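Local coordinates for uncharacterized protein (Xanthomonas axonopodis pv. citri, PDB 3OV5) that is a component of a bacterial type IV secretion system at the outer membrane, its globular domain resembling the N0 domain of outer-membrane transport proteins, at residues Trp22-Leu34 with Val68-Pro81. Sequence-based numbering, arbitrary orientation. Where two conformers were deposited one is given.
Sequences WAADSNMQLSYNL and VSVSVSANKLLVQP
The Tyr32 ring meets Val79 obliquely, Tyr32 CE1 lying 3.9 Å from Val79 CG1, in the three-stranded mixed sheet of an N0-like domain, where strand 29-32 runs parallel to 76-81 and 76-81 pairs antiparallel with 68-73. Leu15 and Lys16 of helix 15-24 also touch the Tyr32 side chain, and its OH hydrogen-bonds to Ser36 O. Trp22 packs against helix 52-63, on Ala55 and Leu59; Tyr6 stacks edge-to-face with its indole, NE1 hydrogen-bonds to Gln7 O, and its CB meets Leu77 CD1. Five backbone bonds join the parallel strands, from Gln29 N to Asn75 O through Asn33 N to Val79 O; the straightest, Val79 N to Ser31 O, reaches 176° at the hydrogen. Leu30, Tyr32, Leu77 and Val79 point to the helix-covered face. Leu34 CD1 touches both Val79 CG1 (3.6 Å) and Val68 CG2 (3.7 Å). Met28, bent at its last torsion (chi3 81°), tucks CE against Val72 CG1 and Leu77 CG. On the other face Gln29 and Lys76 run side by side, and Gln29 OE1 lies 3.3 Å from Lys76 CE. Asn75 ND2 donates to two waters: one donates to Gln29 OE1, the other to Asn27 O at 2.7 Å.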
loop_
_atom_site.group_PDB
_atom_site.type_symbol
_atom_site.label_atom_id
_atom_site.label_comp_id
_atom_site.label_asym_id
_atom_site.label_seq_id
_atom_site.Cartn_x
_atom_site.Cartn_y
_atom_site.Cartn_z
ATOM N N TRP A 22 -2.175 -2.280 -7.313
ATOM C CA TRP A 22 -1.366 -3.406 -6.837
ATOM C C TRP A 22 -2.237 -4.637 -6.599
ATOM O O TRP A 22 -1.849 -5.759 -6.899
ATOM C CB TRP A 22 -0.653 -3.059 -5.541
ATOM C CG TRP A 22 0.464 -2.050 -5.665
ATOM C CD1 TRP A 22 0.827 -1.284 -6.758
ATOM C CD2 TRP A 22 1.375 -1.692 -4.610
ATOM N NE1 TRP A 22 1.911 -0.476 -6.437
ATOM C CE2 TRP A 22 2.261 -0.708 -5.126
ATOM C CE3 TRP A 22 1.529 -2.126 -3.287
ATOM C CZ2 TRP A 22 3.287 -0.161 -4.350
ATOM C CZ3 TRP A 22 2.546 -1.576 -2.523
ATOM C CH2 TRP A 22 3.395 -0.602 -3.053
ATOM N N ALA A 23 -3.425 -4.428 -6.025
ATOM C CA ALA A 23 -4.338 -5.537 -5.718
ATOM C C ALA A 23 -4.818 -6.200 -7.024
ATOM O O ALA A 23 -4.761 -7.426 -7.194
ATOM C CB ALA A 23 -5.521 -5.062 -4.900
ATOM N N ALA A 24 -5.265 -5.386 -7.980
ATOM C CA ALA A 24 -5.713 -5.884 -9.290
ATOM C C ALA A 24 -4.591 -6.648 -9.987
ATOM O O ALA A 24 -4.826 -7.673 -10.644
ATOM C CB ALA A 24 -6.180 -4.738 -10.143
ATOM N N ASP A 25 -3.378 -6.147 -9.853
ATOM C CA ASP A 25 -2.218 -6.750 -10.486
ATOM C C ASP A 25 -1.828 -8.086 -9.856
ATOM O O ASP A 25 -0.974 -8.806 -10.415
ATOM C CB ASP A 25 -1.010 -5.819 -10.350
ATOM C CG ASP A 25 -1.127 -4.525 -11.168
ATOM O OD1 ASP A 25 -2.030 -4.431 -12.027
ATOM O OD2 ASP A 25 -0.313 -3.613 -10.891
ATOM N N SER A 26 -2.388 -8.377 -8.683
ATOM C CA SER A 26 -1.986 -9.524 -7.863
ATOM C C SER A 26 -3.121 -10.502 -7.609
ATOM O O SER A 26 -2.959 -11.429 -6.828
ATOM C CB SER A 26 -1.480 -9.017 -6.508
ATOM O OG SER A 26 -0.439 -8.080 -6.719
ATOM N N ASN A 27 -4.295 -10.277 -8.197
ATOM C CA ASN A 27 -5.490 -11.103 -7.879
ATOM C C ASN A 27 -5.763 -11.082 -6.375
ATOM O O ASN A 27 -6.111 -12.107 -5.750
ATOM C CB ASN A 27 -5.364 -12.557 -8.363
ATOM C CG ASN A 27 -5.578 -12.708 -9.853
ATOM O OD1 ASN A 27 -5.928 -11.784 -10.560
ATOM N ND2 ASN A 27 -5.473 -13.939 -10.327
ATOM N N MET A 28 -5.603 -9.901 -5.802
ATOM C CA MET A 28 -5.867 -9.665 -4.376
ATOM C C MET A 28 -7.003 -8.686 -4.194
ATOM O O MET A 28 -7.344 -7.965 -5.153
ATOM C CB MET A 28 -4.617 -9.124 -3.673
ATOM C CG MET A 28 -3.476 -10.128 -3.619
ATOM S SD MET A 28 -1.938 -9.451 -2.988
ATOM C CE MET A 28 -2.302 -9.561 -1.284
ATOM N N GLN A 29 -7.656 -8.742 -3.028
ATOM C CA GLN A 29 -8.718 -7.830 -2.468
ATOM C C GLN A 29 -7.958 -6.639 -1.831
ATOM O O GLN A 29 -7.003 -6.908 -1.138
ATOM C CB GLN A 29 -9.607 -8.567 -1.382
ATOM C CG GLN A 29 -10.645 -7.668 -0.651
ATOM C CD GLN A 29 -11.586 -8.403 0.324
ATOM O OE1 GLN A 29 -11.464 -9.619 0.574
ATOM N NE2 GLN A 29 -12.521 -7.647 0.899
ATOM N N LEU A 30 -8.462 -5.410 -1.937
ATOM C CA LEU A 30 -8.017 -4.304 -1.099
ATOM C C LEU A 30 -9.081 -4.031 -0.040
ATOM O O LEU A 30 -10.244 -3.785 -0.384
ATOM C CB LEU A 30 -7.806 -3.035 -1.927
ATOM C CG LEU A 30 -7.506 -1.768 -1.125
ATOM C CD1 LEU A 30 -6.216 -1.891 -0.346
ATOM C CD2 LEU A 30 -7.438 -0.557 -2.055
ATOM N N SER A 31 -8.679 -4.035 1.234
ATOM C CA SER A 31 -9.525 -3.569 2.327
ATOM C C SER A 31 -8.922 -2.284 2.853
ATOM O O SER A 31 -7.887 -2.291 3.517
ATOM C CB SER A 31 -9.593 -4.617 3.424
ATOM O OG SER A 31 -10.252 -5.770 2.930
ATOM N N TYR A 32 -9.545 -1.175 2.474
ATOM C CA TYR A 32 -9.053 0.141 2.817
ATOM C C TYR A 32 -9.865 0.668 3.994
ATOM O O TYR A 32 -10.969 1.168 3.834
ATOM C CB TYR A 32 -9.129 1.077 1.600
ATOM C CG TYR A 32 -8.425 2.383 1.846
ATOM C CD1 TYR A 32 -7.038 2.490 1.669
ATOM C CD2 TYR A 32 -9.115 3.497 2.295
ATOM C CE1 TYR A 32 -6.354 3.682 1.956
ATOM C CE2 TYR A 32 -8.447 4.701 2.570
ATOM C CZ TYR A 32 -7.065 4.778 2.418
ATOM O OH TYR A 32 -6.374 5.918 2.713
ATOM N N ASN A 33 -9.326 0.508 5.201
ATOM C CA ASN A 33 -10.083 0.732 6.431
ATOM C C ASN A 33 -9.728 2.056 7.118
ATOM O O ASN A 33 -9.611 2.125 8.350
ATOM C CB ASN A 33 -9.877 -0.448 7.384
ATOM C CG ASN A 33 -10.460 -1.743 6.894
ATOM O OD1 ASN A 33 -11.012 -1.836 5.802
ATOM N ND2 ASN A 33 -10.332 -2.768 7.725
ATOM N N LEU A 34 -9.578 3.103 6.313
ATOM C CA LEU A 34 -9.350 4.458 6.788
ATOM C C LEU A 34 -10.470 5.354 6.311
ATOM O O LEU A 34 -11.092 5.092 5.270
ATOM C CB LEU A 34 -8.020 4.999 6.280
ATOM C CG LEU A 34 -6.770 4.175 6.635
ATOM C CD1 LEU A 34 -5.552 4.790 5.977
ATOM C CD2 LEU A 34 -6.566 4.122 8.150
ATOM N N VAL A 68 -0.995 4.594 10.277
ATOM C CA VAL A 68 -1.501 3.601 9.337
ATOM C C VAL A 68 -0.580 2.399 9.249
ATOM O O VAL A 68 0.652 2.555 9.233
ATOM C CB VAL A 68 -1.611 4.265 7.940
ATOM C CG1 VAL A 68 -2.019 3.245 6.873
ATOM C CG2 VAL A 68 -2.544 5.456 7.975
ATOM N N SER A 69 -1.196 1.211 9.161
ATOM C CA SER A 69 -0.523 -0.032 8.824
ATOM C C SER A 69 -1.013 -0.531 7.467
ATOM O O SER A 69 -2.213 -0.500 7.186
ATOM C CB SER A 69 -0.902 -1.105 9.857
ATOM O OG SER A 69 -0.439 -2.383 9.480
ATOM N N VAL A 70 -0.064 -0.939 6.621
ATOM C CA VAL A 70 -0.371 -1.642 5.373
ATOM C C VAL A 70 0.267 -3.021 5.462
ATOM O O VAL A 70 1.447 -3.135 5.801
ATOM C CB VAL A 70 0.203 -0.908 4.145
ATOM C CG1 VAL A 70 -0.160 -1.664 2.851
ATOM C CG2 VAL A 70 -0.299 0.554 4.096
ATOM N N SER A 71 -0.515 -4.060 5.191
ATOM C CA SER A 71 -0.003 -5.416 5.304
ATOM C C SER A 71 -0.691 -6.327 4.301
ATOM O O SER A 71 -1.700 -5.953 3.697
ATOM C CB SER A 71 -0.172 -5.950 6.729
ATOM O OG SER A 71 -1.549 -6.030 7.068
ATOM N N VAL A 72 -0.090 -7.497 4.117
ATOM C CA VAL A 72 -0.640 -8.578 3.324
ATOM C C VAL A 72 -1.270 -9.609 4.281
ATOM O O VAL A 72 -0.576 -10.141 5.164
ATOM C CB VAL A 72 0.469 -9.270 2.512
ATOM C CG1 VAL A 72 -0.110 -10.397 1.701
ATOM C CG2 VAL A 72 1.200 -8.274 1.622
ATOM N N SER A 73 -2.585 -9.811 4.112
ATOM C CA SER A 73 -3.431 -10.715 4.906
ATOM C C SER A 73 -4.178 -11.587 3.874
ATOM O O SER A 73 -5.167 -11.167 3.276
ATOM C CB SER A 73 -4.407 -9.892 5.775
ATOM O OG SER A 73 -4.670 -10.425 7.082
ATOM N N ALA A 74 -3.663 -12.783 3.625
ATOM C CA ALA A 74 -4.289 -13.694 2.663
ATOM C C ALA A 74 -4.269 -13.129 1.254
ATOM O O ALA A 74 -3.235 -12.670 0.775
ATOM C CB ALA A 74 -5.711 -14.036 3.080
ATOM N N ASN A 75 -5.412 -13.166 0.581
ATOM C CA ASN A 75 -5.521 -12.511 -0.707
ATOM C C ASN A 75 -5.750 -11.000 -0.533
ATOM O O ASN A 75 -6.193 -10.371 -1.495
ATOM C CB ASN A 75 -6.627 -13.149 -1.574
ATOM C CG ASN A 75 -8.021 -12.929 -1.004
ATOM O OD1 ASN A 75 -8.231 -12.976 0.211
ATOM N ND2 ASN A 75 -8.984 -12.687 -1.886
ATOM N N LYS A 76 -5.475 -10.413 0.659
ATOM C CA LYS A 76 -5.825 -8.994 0.842
ATOM C C LYS A 76 -4.640 -8.110 1.086
ATOM O O LYS A 76 -3.724 -8.480 1.826
ATOM C CB LYS A 76 -6.754 -8.786 2.063
ATOM C CG LYS A 76 -8.122 -9.429 1.978
ATOM C CD LYS A 76 -8.597 -9.907 3.324
ATOM C CE LYS A 76 -9.858 -10.716 3.181
ATOM N NZ LYS A 76 -10.001 -11.493 4.385
ATOM N N LEU A 77 -4.693 -6.918 0.507
ATOM C CA LEU A 77 -3.914 -5.810 0.992
ATOM C C LEU A 77 -4.807 -5.071 1.989
ATOM O O LEU A 77 -5.918 -4.679 1.661
ATOM C CB LEU A 77 -3.508 -4.910 -0.173
ATOM C CG LEU A 77 -2.508 -5.563 -1.129
ATOM C CD1 LEU A 77 -2.357 -4.746 -2.391
ATOM C CD2 LEU A 77 -1.155 -5.646 -0.468
ATOM N N LEU A 78 -4.323 -4.948 3.220
ATOM C CA LEU A 78 -5.096 -4.435 4.339
ATOM C C LEU A 78 -4.480 -3.135 4.834
ATOM O O LEU A 78 -3.309 -3.109 5.230
ATOM C CB LEU A 78 -5.100 -5.460 5.484
ATOM C CG LEU A 78 -5.827 -5.052 6.756
ATOM C CD1 LEU A 78 -7.299 -4.715 6.542
ATOM C CD2 LEU A 78 -5.683 -6.169 7.764
ATOM N N VAL A 79 -5.258 -2.051 4.764
ATOM C CA VAL A 79 -4.836 -0.731 5.223
ATOM C C VAL A 79 -5.721 -0.373 6.408
ATOM O O VAL A 79 -6.938 -0.370 6.267
ATOM C CB VAL A 79 -4.989 0.329 4.119
ATOM C CG1 VAL A 79 -4.447 1.656 4.625
ATOM C CG2 VAL A 79 -4.283 -0.104 2.835
ATOM N N GLN A 80 -5.126 -0.097 7.572
ATOM C CA GLN A 80 -5.945 0.068 8.766
ATOM C C GLN A 80 -5.165 0.902 9.768
ATOM O O GLN A 80 -3.945 1.037 9.668
ATOM C CB GLN A 80 -6.281 -1.298 9.382
ATOM C CG GLN A 80 -5.028 -2.034 9.821
ATOM C CD GLN A 80 -5.275 -3.369 10.438
ATOM O OE1 GLN A 80 -6.286 -3.612 11.119
ATOM N NE2 GLN A 80 -4.301 -4.247 10.273
ATOM N N PRO A 81 -5.847 1.434 10.787
ATOM C CA PRO A 81 -5.108 1.985 11.914
ATOM C C PRO A 81 -4.194 0.914 12.489
ATOM O O PRO A 81 -4.599 -0.257 12.585
ATOM C CB PRO A 81 -6.216 2.374 12.900
ATOM C CG PRO A 81 -7.435 2.573 12.035
ATOM C CD PRO A 81 -7.311 1.460 11.022
HETATM O O HOH W 1 -8.565 -12.225 -4.756
HETATM O O HOH W 2 -11.779 -12.589 -0.637
#